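Local atomic coordinates of triphenylmethane reductase (Citrobacter sp., PDB entry 2JL1), a protein that probably reduces triphenylmethane dyes using NADP(H) as cofactor, an activity of interest for bioremediation. Residues Y107-E112 against A260-D265; Y143-V148 against V173-L178; G168-V173 against D253-G258; V199-W204 against G272-L277. All coordinates share one frame; numbering follows the deposited sequence.

How the interactions relate
Interaction 1 opens first, in the loop behind strand 101-107 of the parallel Rossmann sheet, and closes at 260-265, beyond helix 242-256. Interactions 2 and 3 both nest inside its loop. Interaction 2 closes 143-148 onto the start of helix 175-186 at the cofactor; interaction 3 opens at 168-173, before interaction 2 has closed, so the two cross, sharing Val173, and it ends on the C-terminal turn of helix 242-256. Interaction 4 starts after interaction 2 is complete, behind edge strand 194-198, and crosses interactions 1 and 3 to close at 272-277. Direct bonds join the contacts: Asn171 to Lys262, Thr144 to Ser172, Glu177 to Thr275, and Val170 to Trp204.

Interaction 1: Y107-E112 against A260-D265; sequences YAFAEE and ASKTSD
With CG anti to its carbonyl carbon (chi1 -54°), Phe109 extends its ring toward Lys262, whose chain bends at chi3 (77°) to bring CE back over CD1 of that ring, 3.6 Å away. Both belong to loops of the NADP-binding Rossmann fold, Phe109 in the turn that follows strand 101-107. That turn is a type II beta turn from Tyr107 to Ala110, and Phe109 takes its third position with positive phi (54°), an unusual conformation for a residue with a side chain.

The side chains cross obliquely. Lys262 CB forms a CH-pi contact over one ring face, 3.9 Å from the Phe109 centroid, though displaced toward the rim. Lysine suits this place because its methylenes can cover an aromatic face while its ammonium travels on to a charge. The backbone joins in, with Lys262 O 3.5 Å from Phe109 CE2 and, farther along, Thr263 O 3.7 Å from Phe109 CZ; Lys262 O also accepts from Asn171 ND2.

Glu112 lies on the exposed side, in the short 3-10 segment, and its side chain runs at about a right angle to that of Lys262. Their salt bridge brings Lys262 NZ to 2.8 Å from Glu112 OE1, approaching from above the carboxylate plane.

Interaction 2: Y143-V148 against V173-L178; sequences YTDFFV and VTRNEL. With NAP (NADP nicotinamide-adenine-dinucleotide phosphate), chain B; GOL (glycerol), chain C.
Tyr143 and Arg175 meet at the tight end of this contact, beside the NADP cofactor of the Rossmann fold. Arg175 CG lies over the centre of the Tyr143 ring, 3.6 Å from its centroid in a CH-pi contact, while the nicotinamide carboxamide covers the opposite face. Leu178 CD1 lies at the ring edge, 3.5 Å from Tyr143 CE1. Tyrosine suits this slot, since its flat ring fits between the two layers and its OH still donates to NAP O5D.

Backbones are pinned as well: Thr144 N donates to Val173 O at 3.1 Å. Asp145, with CG anti to its carbonyl carbon (chi1 -38°), receives Arg175 N on the syn side of OD1 at 2.9 Å. At the N-cap of helix 175-186, Thr174 OG1 accepts from Glu177 N.

The other margins are looser. A water bridges Asp145 OD2 and Asn176 N, and the salt bridge from Asp145 OD2 to Arg175 NH1 is long, 3.8 Å. A glycerol, probably from the crystallisation liquor, links Thr144 OG1, which also bonds Ser172, to Glu177.

Arg175 NE donates to NAP O2N at 2.7 Å, so the guanidinium probably offsets phosphate charge, while the bond from Tyr143 N to NAP O7N is consistent with a defined orientation of the carboxamide.

Interaction 3: G168-V173 against D253-G258; sequences GIVNSV and DAISKG
The flat groups that carry this contact are peptide units: the methyl CG2 of Ile255 lies over one face of the peptide joining Gly168 to Ile169, 3.8 Å from Gly168 C. The same methyl meets Val170 CG2, also at 3.8 Å, because Ile255 CG2 stands anti to the backbone N (chi1 of CG1 -71°) and so reaches the loop 168-173. Branched residues suit both places, since each offers a methyl close to its own backbone.

Gly168 CA comes within 3.4 Å of Ile255 O, a CA-H...O contact, and a CB here would collide with that carbonyl. Ile255 O also accepts from a water at 2.7 Å, which donates in turn to Ile169 O. This carbonyl belongs to the last turn of helix 242-256, which a Schellman motif closes: Gly258 N donates to Ile255 O and Glu259 N to Ala254 O, with Gly258 supplying the positive phi. On the outer side of the turn, Lys257 NZ bridges to the syn lone pair of Asp253 OD1 at 2.8 Å, and Ser256 OG donates to Asp253 O.

Interaction 4: V199-W204 against G272-L277; sequences VSNQPW and GSLTPL
Leu277 and Trp204 form one of two apolar patches here, Leu274 with Ser200 and Asn201 the other. In the first, Leu277 CD2 sits over a face of Trp204, 3.6 Å from Trp204 CG and 3.9 Å from the centroid of the five-membered ring, 26° off its normal: a CH-pi contact shifted toward the rim. Trp204 CG lies between the backbone N and the carbonyl carbon (chi1 52°), and chi2 near -86° sets the turn of the indole whose face Leu277 CD2 meets; the two side chains cross at about a right angle. In the other patch Leu274 leads with CD1, which reaches Ser200 CA at 3.9 Å and approaches Asn201 OD1 at 3.6 Å. A leucine suits each place, its forked end presenting one methyl, to the indole face from Leu277 and to Ser200 and Asn201 from Leu274.

The two segments are loops of the Rossmann-type NmrA fold. Residues 199-204 follow strand 194-198 at the edge of the parallel sheet, and 272-277 run from helix 266-271 to helix 277-285, with Pro276 at the N-cap position and Leu277 as the first helical residue.

One polar bond shapes loop 199-204 from within: Ser200 OG, which also bonds a glycerol, accepts from Gln202 N at 2.9 Å, an ST turn for which a serine hydroxyl is well placed. Others tie the two segments to their neighbours, Asn201 ND2 to Asp265 OD1, Trp204 NE1 to Ser172 OG and Thr275 N to Glu177 OE2.

Interaction 1: Y107-E112 against A260-D265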
loop_
_atom_site.group_PDB
_atom_site.type_symbol
_atom_site.label_atom_id
_atom_site.label_comp_id
_atom_site.label_asym_id
_atom_site.label_seq_id
_atom_site.Cartn_x
_atom_site.Cartn_y
_atom_site.Cartn_z
ATOM N N TYR A 107 5.437 1.694 11.130
ATOM C CA TYR A 107 5.137 2.817 12.013
ATOM C C TYR A 107 3.919 2.399 12.832
ATOM O O TYR A 107 2.930 1.920 12.272
ATOM C CB TYR A 107 4.903 4.076 11.176
ATOM C CG TYR A 107 4.570 5.326 11.953
ATOM C CD1 TYR A 107 5.449 5.819 12.930
ATOM C CD2 TYR A 107 3.392 6.030 11.697
ATOM C CE1 TYR A 107 5.154 6.987 13.664
ATOM C CE2 TYR A 107 3.082 7.210 12.423
ATOM C CZ TYR A 107 3.979 7.679 13.403
ATOM O OH TYR A 107 3.698 8.827 14.135
ATOM N N ALA A 108 4.034 2.507 14.160
ATOM C CA ALA A 108 3.015 2.031 15.082
ATOM C C ALA A 108 1.729 2.787 14.864
ATOM O O ALA A 108 1.731 4.004 14.603
ATOM C CB ALA A 108 3.480 2.192 16.527
ATOM N N PHE A 109 0.632 2.065 14.973
ATOM C CA PHE A 109 -0.704 2.631 14.849
ATOM C C PHE A 109 -0.909 3.420 13.559
ATOM O O PHE A 109 -1.650 4.412 13.542
ATOM C CB PHE A 109 -1.059 3.439 16.098
ATOM C CG PHE A 109 -0.897 2.647 17.368
ATOM C CD1 PHE A 109 -1.735 1.563 17.638
ATOM C CD2 PHE A 109 0.106 2.949 18.252
ATOM C CE1 PHE A 109 -1.585 0.812 18.813
ATOM C CE2 PHE A 109 0.266 2.214 19.430
ATOM C CZ PHE A 109 -0.582 1.144 19.706
ATOM N N ALA A 110 -0.276 2.959 12.474
ATOM C CA ALA A 110 -0.269 3.722 11.212
ATOM C C ALA A 110 -1.691 4.057 10.715
ATOM O O ALA A 110 -1.933 5.164 10.189
ATOM C CB ALA A 110 0.517 2.958 10.130
ATOM N N GLU A 111 -2.629 3.136 10.898
ATOM C CA GLU A 111 -4.009 3.348 10.417
ATOM C C GLU A 111 -4.686 4.575 11.045
ATOM O O GLU A 111 -5.592 5.166 10.451
ATOM C CB GLU A 111 -4.867 2.131 10.708
ATOM C CG GLU A 111 -4.478 0.896 9.930
ATOM C CD GLU A 111 -3.471 0.015 10.669
ATOM O OE1 GLU A 111 -2.887 0.439 11.699
ATOM O OE2 GLU A 111 -3.278 -1.122 10.204
ATOM N N GLU A 112 -4.236 4.951 12.240
ATOM C CA GLU A 112 -4.819 6.085 12.972
ATOM C C GLU A 112 -3.998 7.350 12.850
ATOM O O GLU A 112 -4.350 8.399 13.427
ATOM C CB GLU A 112 -4.985 5.718 14.450
ATOM C CG GLU A 112 -6.141 4.765 14.661
ATOM C CD GLU A 112 -5.764 3.313 14.457
ATOM O OE1 GLU A 112 -4.617 2.926 14.787
ATOM O OE2 GLU A 112 -6.628 2.544 13.993
ATOM N N ALA A 260 1.067 10.417 19.001
ATOM C CA ALA A 260 1.951 9.452 19.653
ATOM C C ALA A 260 1.421 9.032 21.033
ATOM O O ALA A 260 2.164 8.599 21.899
ATOM C CB ALA A 260 3.380 10.023 19.719
ATOM N N SER A 261 0.108 9.088 21.191
ATOM C CA SER A 261 -0.524 8.981 22.502
ATOM C C SER A 261 -1.044 7.575 22.808
ATOM O O SER A 261 -1.500 7.320 23.916
ATOM C CB SER A 261 -1.697 9.954 22.576
ATOM O OG SER A 261 -2.724 9.588 21.667
ATOM N N LYS A 262 -1.026 6.676 21.833
ATOM C CA LYS A 262 -1.479 5.292 22.070
ATOM C C LYS A 262 -0.363 4.344 22.514
ATOM O O LYS A 262 0.753 4.478 22.073
ATOM C CB LYS A 262 -2.156 4.724 20.827
ATOM C CG LYS A 262 -3.532 5.286 20.581
ATOM C CD LYS A 262 -3.975 5.093 19.152
ATOM C CE LYS A 262 -4.428 3.679 18.843
ATOM N NZ LYS A 262 -4.981 3.636 17.449
ATOM N N THR A 263 -0.682 3.370 23.376
ATOM C CA THR A 263 0.343 2.465 23.881
ATOM C C THR A 263 0.066 0.988 23.644
ATOM O O THR A 263 -1.057 0.552 23.344
ATOM C CB THR A 263 0.663 2.678 25.419
ATOM O OG1 THR A 263 -0.411 2.169 26.206
ATOM C CG2 THR A 263 0.927 4.143 25.793
ATOM N N SER A 264 1.109 0.200 23.842
ATOM C CA SER A 264 1.003 -1.238 23.719
ATOM C C SER A 264 2.077 -1.839 24.631
ATOM O O SER A 264 3.096 -1.186 24.903
ATOM C CB SER A 264 1.287 -1.664 22.270
ATOM O OG SER A 264 1.395 -3.083 22.169
ATOM N N ASP A 265 1.845 -3.077 25.063
ATOM C CA ASP A 265 2.840 -3.856 25.816
ATOM C C ASP A 265 3.749 -4.719 24.919
ATOM O O ASP A 265 4.622 -5.416 25.435
ATOM C CB ASP A 265 2.153 -4.772 26.835
ATOM C CG ASP A 265 1.412 -4.004 27.912
ATOM O OD1 ASP A 265 1.740 -2.806 28.146
ATOM O OD2 ASP A 265 0.506 -4.608 28.525
#

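Interaction 2: Y143-V148 against V173-L178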
loop_
_atom_site.group_PDB
_atom_site.type_symbol
_atom_site.label_atom_id
_atom_site.label_comp_id
_atom_site.label_asym_id
_atom_site.label_seq_id
_atom_site.Cartn_x
_atom_site.Cartn_y
_atom_site.Cartn_z
ATOM N N TYR A 143 11.299 7.887 17.394
ATOM C CA TYR A 143 12.516 7.739 18.196
ATOM C C TYR A 143 12.596 8.762 19.320
ATOM O O TYR A 143 12.489 9.946 19.073
ATOM C CB TYR A 143 13.778 7.877 17.331
ATOM C CG TYR A 143 13.886 6.919 16.162
ATOM C CD1 TYR A 143 13.428 5.614 16.267
ATOM C CD2 TYR A 143 14.497 7.313 14.968
ATOM C CE1 TYR A 143 13.529 4.705 15.177
ATOM C CE2 TYR A 143 14.612 6.429 13.882
ATOM C CZ TYR A 143 14.136 5.125 14.008
ATOM O OH TYR A 143 14.255 4.243 12.974
ATOM N N THR A 144 12.794 8.289 20.552
ATOM C CA THR A 144 13.073 9.191 21.680
ATOM C C THR A 144 14.290 10.067 21.349
ATOM O O THR A 144 14.336 11.236 21.732
ATOM C CB THR A 144 13.343 8.378 22.937
ATOM O OG1 THR A 144 12.209 7.554 23.192
ATOM C CG2 THR A 144 13.616 9.272 24.163
ATOM N N ASP A 145 15.241 9.496 20.591
ATOM C CA ASP A 145 16.503 10.178 20.202
ATOM C C ASP A 145 16.253 11.429 19.382
ATOM O O ASP A 145 17.095 12.309 19.359
ATOM C CB ASP A 145 17.435 9.255 19.368
ATOM C CG ASP A 145 17.440 7.812 19.843
ATOM O OD1 ASP A 145 16.370 7.181 19.904
ATOM O OD2 ASP A 145 18.542 7.272 20.115
ATOM N N PHE A 146 15.096 11.510 18.717
ATOM C CA PHE A 146 14.731 12.691 17.934
ATOM C C PHE A 146 14.583 13.881 18.874
ATOM O O PHE A 146 15.011 14.978 18.546
ATOM C CB PHE A 146 13.442 12.469 17.121
ATOM C CG PHE A 146 13.068 13.635 16.240
ATOM C CD1 PHE A 146 13.787 13.893 15.066
ATOM C CD2 PHE A 146 12.021 14.485 16.588
ATOM C CE1 PHE A 146 13.461 14.971 14.249
ATOM C CE2 PHE A 146 11.695 15.584 15.784
ATOM C CZ PHE A 146 12.419 15.815 14.604
ATOM N N PHE A 147 14.042 13.631 20.070
ATOM C CA PHE A 147 13.731 14.673 21.050
ATOM C C PHE A 147 14.808 14.818 22.158
ATOM O O PHE A 147 14.990 15.884 22.749
ATOM C CB PHE A 147 12.380 14.349 21.702
ATOM C CG PHE A 147 11.283 14.045 20.712
ATOM C CD1 PHE A 147 10.705 15.063 19.969
ATOM C CD2 PHE A 147 10.857 12.735 20.501
ATOM C CE1 PHE A 147 9.673 14.790 19.047
ATOM C CE2 PHE A 147 9.837 12.451 19.581
ATOM C CZ PHE A 147 9.264 13.472 18.844
ATOM N N VAL A 148 15.512 13.729 22.436
ATOM C CA VAL A 148 16.415 13.676 23.569
ATOM C C VAL A 148 17.789 13.277 23.047
ATOM O O VAL A 148 18.054 12.117 22.771
ATOM C CB VAL A 148 15.927 12.676 24.640
ATOM C CG1 VAL A 148 16.878 12.659 25.835
ATOM C CG2 VAL A 148 14.496 13.016 25.103
ATOM N N VAL A 173 10.252 5.446 21.767
ATOM C CA VAL A 173 11.251 4.565 22.377
ATOM C C VAL A 173 12.568 4.780 21.626
ATOM O O VAL A 173 12.567 5.172 20.460
ATOM C CB VAL A 173 10.832 3.078 22.338
ATOM C CG1 VAL A 173 9.652 2.784 23.282
ATOM C CG2 VAL A 173 10.479 2.674 20.926
ATOM N N THR A 174 13.682 4.502 22.288
ATOM C CA THR A 174 15.016 4.740 21.711
ATOM C C THR A 174 15.273 3.805 20.504
ATOM O O THR A 174 14.744 2.690 20.433
ATOM C CB THR A 174 16.132 4.565 22.737
ATOM O OG1 THR A 174 16.135 3.218 23.201
ATOM C CG2 THR A 174 15.963 5.530 23.976
ATOM N N ARG A 175 16.081 4.271 19.555
ATOM C CA ARG A 175 16.550 3.428 18.436
ATOM C C ARG A 175 17.181 2.166 18.963
ATOM O O ARG A 175 17.011 1.100 18.375
ATOM C CB ARG A 175 17.622 4.136 17.635
ATOM C CG ARG A 175 17.125 5.049 16.601
ATOM C CD ARG A 175 18.276 5.432 15.694
ATOM N NE ARG A 175 17.886 6.639 14.985
ATOM C CZ ARG A 175 18.216 7.863 15.380
ATOM N NH1 ARG A 175 18.993 8.027 16.441
ATOM N NH2 ARG A 175 17.793 8.909 14.686
ATOM N N ASN A 176 17.929 2.299 20.059
ATOM C CA ASN A 176 18.600 1.159 20.661
ATOM C C ASN A 176 17.631 0.043 21.021
ATOM O O ASN A 176 17.854 -1.103 20.658
ATOM C CB ASN A 176 19.429 1.558 21.872
ATOM C CG ASN A 176 20.140 0.388 22.464
ATOM O OD1 ASN A 176 19.924 0.042 23.621
ATOM N ND2 ASN A 176 20.959 -0.268 21.663
ATOM N N GLU A 177 16.543 0.381 21.703
ATOM C CA GLU A 177 15.542 -0.626 22.086
ATOM C C GLU A 177 14.763 -1.167 20.903
ATOM O O GLU A 177 14.433 -2.345 20.883
ATOM C CB GLU A 177 14.575 -0.093 23.147
ATOM C CG GLU A 177 15.256 0.241 24.461
ATOM C CD GLU A 177 14.306 0.789 25.492
ATOM O OE1 GLU A 177 13.628 1.824 25.243
ATOM O OE2 GLU A 177 14.295 0.197 26.576
ATOM N N LEU A 178 14.478 -0.326 19.915
ATOM C CA LEU A 178 13.823 -0.805 18.690
ATOM C C LEU A 178 14.741 -1.748 17.925
ATOM O O LEU A 178 14.288 -2.734 17.344
ATOM C CB LEU A 178 13.431 0.356 17.797
ATOM C CG LEU A 178 12.357 1.225 18.433
ATOM C CD1 LEU A 178 12.236 2.578 17.682
ATOM C CD2 LEU A 178 11.029 0.446 18.515
HETATM P PA NAP B . 19.268 6.887 9.017
HETATM O O1A NAP B . 19.011 8.213 8.389
HETATM O O2A NAP B . 20.392 6.852 9.976
HETATM O O5B NAP B . 19.483 5.755 7.914
HETATM C C5B NAP B . 18.769 5.683 6.700
HETATM C C4B NAP B . 19.448 4.562 5.928
HETATM O O4B NAP B . 18.833 4.375 4.659
HETATM C C3B NAP B . 20.910 4.943 5.691
HETATM O O3B NAP B . 21.735 3.850 6.000
HETATM C C2B NAP B . 20.980 5.212 4.215
HETATM O O2B NAP B . 22.189 4.768 3.686
HETATM C C1B NAP B . 19.866 4.326 3.696
HETATM N N9A NAP B . 19.474 4.763 2.349
HETATM C C8A NAP B . 19.114 6.016 1.936
HETATM N N7A NAP B . 18.844 5.953 0.610
HETATM C C5A NAP B . 19.054 4.686 0.182
HETATM C C6A NAP B . 18.940 4.078 -1.068
HETATM N N6A NAP B . 18.564 4.772 -2.139
HETATM N N1A NAP B . 19.225 2.737 -1.186
HETATM C C2A NAP B . 19.629 2.009 -0.089
HETATM N N3A NAP B . 19.734 2.609 1.145
HETATM C C4A NAP B . 19.455 3.931 1.270
HETATM O O3 NAP B . 17.888 6.442 9.751
HETATM P PN NAP B . 17.644 5.699 11.159
HETATM O O1N NAP B . 18.535 4.527 11.182
HETATM O O2N NAP B . 17.713 6.705 12.255
HETATM O O5D NAP B . 16.111 5.136 10.976
HETATM C C5D NAP B . 15.840 4.113 10.027
HETATM C C4D NAP B . 14.579 4.351 9.189
HETATM O O4D NAP B . 13.483 4.600 10.052
HETATM C C3D NAP B . 14.688 5.581 8.284
HETATM O O3D NAP B . 15.161 5.315 6.987
HETATM C C2D NAP B . 13.283 6.152 8.251
HETATM O O2D NAP B . 12.473 5.640 7.214
HETATM C C1D NAP B . 12.692 5.671 9.558
HETATM N N1N NAP B . 12.624 6.817 10.480
HETATM C C2N NAP B . 11.888 6.652 11.611
HETATM C C3N NAP B . 11.742 7.688 12.489
HETATM C C7N NAP B . 10.933 7.525 13.703
HETATM O O7N NAP B . 10.948 8.615 14.622
HETATM N N7N NAP B . 10.223 6.398 13.827
HETATM C C4N NAP B . 12.438 8.896 12.275
HETATM C C5N NAP B . 13.254 9.016 11.177
HETATM C C6N NAP B . 13.299 7.977 10.242
HETATM P P2B NAP B . 23.449 5.759 3.487
HETATM O O1X NAP B . 24.359 5.572 4.685
HETATM O O2X NAP B . 23.030 7.217 3.399
HETATM O O3X NAP B . 24.107 5.309 2.199
HETATM C C1 GOL C . 10.839 4.139 26.291
HETATM O O1 GOL C . 12.019 3.391 26.511
HETATM C C2 GOL C . 11.117 5.636 26.091
HETATM O O2 GOL C . 12.410 5.927 25.592
HETATM C C3 GOL C . 10.782 6.461 27.328
HETATM O O3 GOL C . 9.493 6.117 27.803
HETATM O O HOH W 1 19.116 4.995 21.021
#

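Interaction 3: G168-V173 against D253-G258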
loop_
_atom_site.group_PDB
_atom_site.type_symbol
_atom_site.label_atom_id
_atom_site.label_comp_id
_atom_site.label_asym_id
_atom_site.label_seq_id
_atom_site.Cartn_x
_atom_site.Cartn_y
_atom_site.Cartn_z
ATOM N N GLY A 168 0.687 17.204 24.487
ATOM C CA GLY A 168 0.627 16.001 23.701
ATOM C C GLY A 168 1.475 14.895 24.319
ATOM O O GLY A 168 2.568 15.130 24.849
ATOM N N ILE A 169 0.913 13.694 24.308
ATOM C CA ILE A 169 1.527 12.535 24.923
ATOM C C ILE A 169 2.491 11.843 23.941
ATOM O O ILE A 169 2.185 11.721 22.751
ATOM C CB ILE A 169 0.424 11.574 25.422
ATOM C CG1 ILE A 169 -0.371 12.243 26.572
ATOM C CG2 ILE A 169 1.012 10.244 25.872
ATOM C CD1 ILE A 169 -1.687 11.499 26.902
ATOM N N VAL A 170 3.642 11.382 24.439
ATOM C CA VAL A 170 4.668 10.805 23.576
ATOM C C VAL A 170 5.008 9.367 23.996
ATOM O O VAL A 170 5.500 9.128 25.094
ATOM C CB VAL A 170 5.967 11.677 23.536
ATOM C CG1 VAL A 170 6.947 11.159 22.460
ATOM C CG2 VAL A 170 5.644 13.165 23.243
ATOM N N ASN A 171 4.817 8.434 23.074
ATOM C CA ASN A 171 5.030 6.996 23.320
ATOM C C ASN A 171 6.353 6.517 22.693
ATOM O O ASN A 171 6.544 5.311 22.424
ATOM C CB ASN A 171 3.837 6.222 22.743
ATOM C CG ASN A 171 3.765 6.341 21.226
ATOM O OD1 ASN A 171 4.630 6.998 20.599
ATOM N ND2 ASN A 171 2.754 5.720 20.627
ATOM N N SER A 172 7.272 7.466 22.479
ATOM C CA SER A 172 8.558 7.188 21.825
ATOM C C SER A 172 9.402 6.122 22.521
ATOM O O SER A 172 9.279 5.892 23.720
ATOM C CB SER A 172 9.379 8.473 21.665
ATOM O OG SER A 172 9.854 8.943 22.931
ATOM N N VAL A 173 10.252 5.446 21.767
ATOM C CA VAL A 173 11.251 4.565 22.377
ATOM C C VAL A 173 12.568 4.780 21.626
ATOM O O VAL A 173 12.567 5.172 20.460
ATOM C CB VAL A 173 10.832 3.078 22.338
ATOM C CG1 VAL A 173 9.652 2.784 23.282
ATOM C CG2 VAL A 173 10.479 2.674 20.926
ATOM N N ASP A 253 3.215 19.234 16.060
ATOM C CA ASP A 253 1.785 19.511 15.865
ATOM C C ASP A 253 0.984 18.199 15.889
ATOM O O ASP A 253 -0.087 18.133 16.485
ATOM C CB ASP A 253 1.562 20.299 14.550
ATOM C CG ASP A 253 0.104 20.663 14.329
ATOM O OD1 ASP A 253 -0.534 20.050 13.459
ATOM O OD2 ASP A 253 -0.413 21.538 15.039
ATOM N N ALA A 254 1.514 17.151 15.269
ATOM C CA ALA A 254 0.838 15.855 15.257
ATOM C C ALA A 254 0.760 15.352 16.703
ATOM O O ALA A 254 -0.275 14.875 17.146
ATOM C CB ALA A 254 1.608 14.843 14.347
ATOM N N ILE A 255 1.864 15.501 17.431
ATOM C CA ILE A 255 1.909 15.133 18.845
ATOM C C ILE A 255 0.840 15.899 19.642
ATOM O O ILE A 255 0.096 15.269 20.414
ATOM C CB ILE A 255 3.344 15.277 19.450
ATOM C CG1 ILE A 255 4.277 14.191 18.891
ATOM C CG2 ILE A 255 3.313 15.191 21.014
ATOM C CD1 ILE A 255 5.765 14.493 19.195
ATOM N N SER A 256 0.712 17.227 19.421
ATOM C CA SER A 256 -0.325 18.004 20.111
ATOM C C SER A 256 -1.733 17.483 19.813
ATOM O O SER A 256 -2.654 17.806 20.546
ATOM C CB SER A 256 -0.285 19.478 19.739
ATOM O OG SER A 256 -0.833 19.685 18.452
ATOM N N LYS A 257 -1.883 16.702 18.735
ATOM C CA LYS A 257 -3.189 16.151 18.317
ATOM C C LYS A 257 -3.335 14.650 18.620
ATOM O O LYS A 257 -4.261 13.989 18.104
ATOM C CB LYS A 257 -3.407 16.410 16.810
ATOM C CG LYS A 257 -3.674 17.895 16.509
ATOM C CD LYS A 257 -3.480 18.255 15.039
ATOM C CE LYS A 257 -3.760 19.735 14.794
ATOM N NZ LYS A 257 -3.336 20.068 13.388
ATOM N N GLY A 258 -2.438 14.111 19.451
ATOM C CA GLY A 258 -2.559 12.740 19.916
ATOM C C GLY A 258 -1.885 11.666 19.064
ATOM O O GLY A 258 -2.102 10.478 19.293
HETATM O O HOH W 2 0.543 12.628 20.824
#

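Interaction 4: V199-W204 against G272-L277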
loop_
_atom_site.group_PDB
_atom_site.type_symbol
_atom_site.label_atom_id
_atom_site.label_comp_id
_atom_site.label_asym_id
_atom_site.label_seq_id
_atom_site.Cartn_x
_atom_site.Cartn_y
_atom_site.Cartn_z
ATOM N N VAL A 199 6.118 0.448 20.966
ATOM C CA VAL A 199 6.024 1.756 21.584
ATOM C C VAL A 199 6.191 1.605 23.105
ATOM O O VAL A 199 6.232 0.483 23.659
ATOM C CB VAL A 199 4.655 2.450 21.285
ATOM C CG1 VAL A 199 4.369 2.529 19.787
ATOM C CG2 VAL A 199 3.514 1.733 21.987
ATOM N N SER A 200 6.249 2.740 23.780
ATOM C CA SER A 200 6.385 2.762 25.241
ATOM C C SER A 200 5.039 2.604 25.907
ATOM O O SER A 200 4.066 3.192 25.460
ATOM C CB SER A 200 6.940 4.113 25.678
ATOM O OG SER A 200 7.189 4.119 27.068
ATOM N N ASN A 201 4.999 1.864 27.013
ATOM C CA ASN A 201 3.835 1.892 27.896
ATOM C C ASN A 201 4.079 2.763 29.146
ATOM O O ASN A 201 3.425 2.605 30.177
ATOM C CB ASN A 201 3.380 0.467 28.257
ATOM C CG ASN A 201 4.495 -0.387 28.821
ATOM O OD1 ASN A 201 5.575 0.107 29.177
ATOM N ND2 ASN A 201 4.245 -1.693 28.886
ATOM N N GLN A 202 5.033 3.678 29.022
ATOM C CA GLN A 202 5.268 4.739 30.004
ATOM C C GLN A 202 5.518 6.062 29.263
ATOM O O GLN A 202 6.637 6.592 29.256
ATOM C CB GLN A 202 6.446 4.404 30.923
ATOM C CG GLN A 202 6.243 3.150 31.761
ATOM C CD GLN A 202 7.435 2.882 32.643
ATOM O OE1 GLN A 202 8.445 2.298 32.199
ATOM N NE2 GLN A 202 7.353 3.346 33.888
ATOM N N PRO A 203 4.467 6.615 28.657
ATOM C CA PRO A 203 4.611 7.824 27.836
ATOM C C PRO A 203 4.912 9.063 28.695
ATOM O O PRO A 203 4.757 9.022 29.925
ATOM C CB PRO A 203 3.248 7.945 27.135
ATOM C CG PRO A 203 2.266 7.204 28.055
ATOM C CD PRO A 203 3.065 6.132 28.743
ATOM N N TRP A 204 5.319 10.139 28.032
ATOM C CA TRP A 204 5.794 11.356 28.697
ATOM C C TRP A 204 5.258 12.576 27.954
ATOM O O TRP A 204 4.660 12.458 26.879
ATOM C CB TRP A 204 7.333 11.362 28.723
ATOM C CG TRP A 204 8.018 11.125 27.355
ATOM C CD1 TRP A 204 8.309 9.923 26.794
ATOM C CD2 TRP A 204 8.536 12.123 26.447
ATOM N NE1 TRP A 204 8.941 10.092 25.590
ATOM C CE2 TRP A 204 9.108 11.430 25.352
ATOM C CE3 TRP A 204 8.575 13.525 26.458
ATOM C CZ2 TRP A 204 9.701 12.092 24.260
ATOM C CZ3 TRP A 204 9.157 14.191 25.379
ATOM C CH2 TRP A 204 9.713 13.476 24.290
ATOM N N GLY A 272 11.788 -7.101 27.443
ATOM C CA GLY A 272 11.837 -6.848 28.895
ATOM C C GLY A 272 11.724 -5.367 29.230
ATOM O O GLY A 272 11.193 -4.597 28.441
ATOM N N SER A 273 12.229 -4.963 30.398
ATOM C CA SER A 273 12.109 -3.586 30.903
ATOM C C SER A 273 12.623 -2.550 29.917
ATOM O O SER A 273 13.651 -2.769 29.274
ATOM C CB SER A 273 12.885 -3.408 32.212
ATOM O OG SER A 273 12.296 -4.143 33.262
ATOM N N LEU A 274 11.903 -1.431 29.822
ATOM C CA LEU A 274 12.261 -0.323 28.954
ATOM C C LEU A 274 13.132 0.671 29.708
ATOM O O LEU A 274 13.050 0.783 30.923
ATOM C CB LEU A 274 11.004 0.409 28.458
ATOM C CG LEU A 274 9.912 -0.428 27.751
ATOM C CD1 LEU A 274 8.702 0.429 27.381
ATOM C CD2 LEU A 274 10.484 -1.177 26.528
ATOM N N THR A 275 13.952 1.400 28.962
ATOM C CA THR A 275 14.884 2.372 29.518
ATOM C C THR A 275 14.102 3.598 29.946
ATOM O O THR A 275 13.407 4.191 29.132
ATOM C CB THR A 275 15.908 2.762 28.457
ATOM O OG1 THR A 275 16.560 1.567 28.006
ATOM C CG2 THR A 275 16.943 3.744 29.008
ATOM N N PRO A 276 14.217 3.980 31.227
ATOM C CA PRO A 276 13.564 5.176 31.740
ATOM C C PRO A 276 14.023 6.410 30.965
ATOM O O PRO A 276 15.204 6.524 30.619
ATOM C CB PRO A 276 14.080 5.252 33.178
ATOM C CG PRO A 276 14.436 3.860 33.528
ATOM C CD PRO A 276 15.004 3.300 32.276
ATOM N N LEU A 277 13.112 7.339 30.728
ATOM C CA LEU A 277 13.438 8.592 30.025
ATOM C C LEU A 277 14.624 9.313 30.672
ATOM O O LEU A 277 15.496 9.845 29.977
ATOM C CB LEU A 277 12.211 9.506 29.983
ATOM C CG LEU A 277 12.276 10.790 29.148
ATOM C CD1 LEU A 277 12.519 10.488 27.633
ATOM C CD2 LEU A 277 10.952 11.506 29.356
#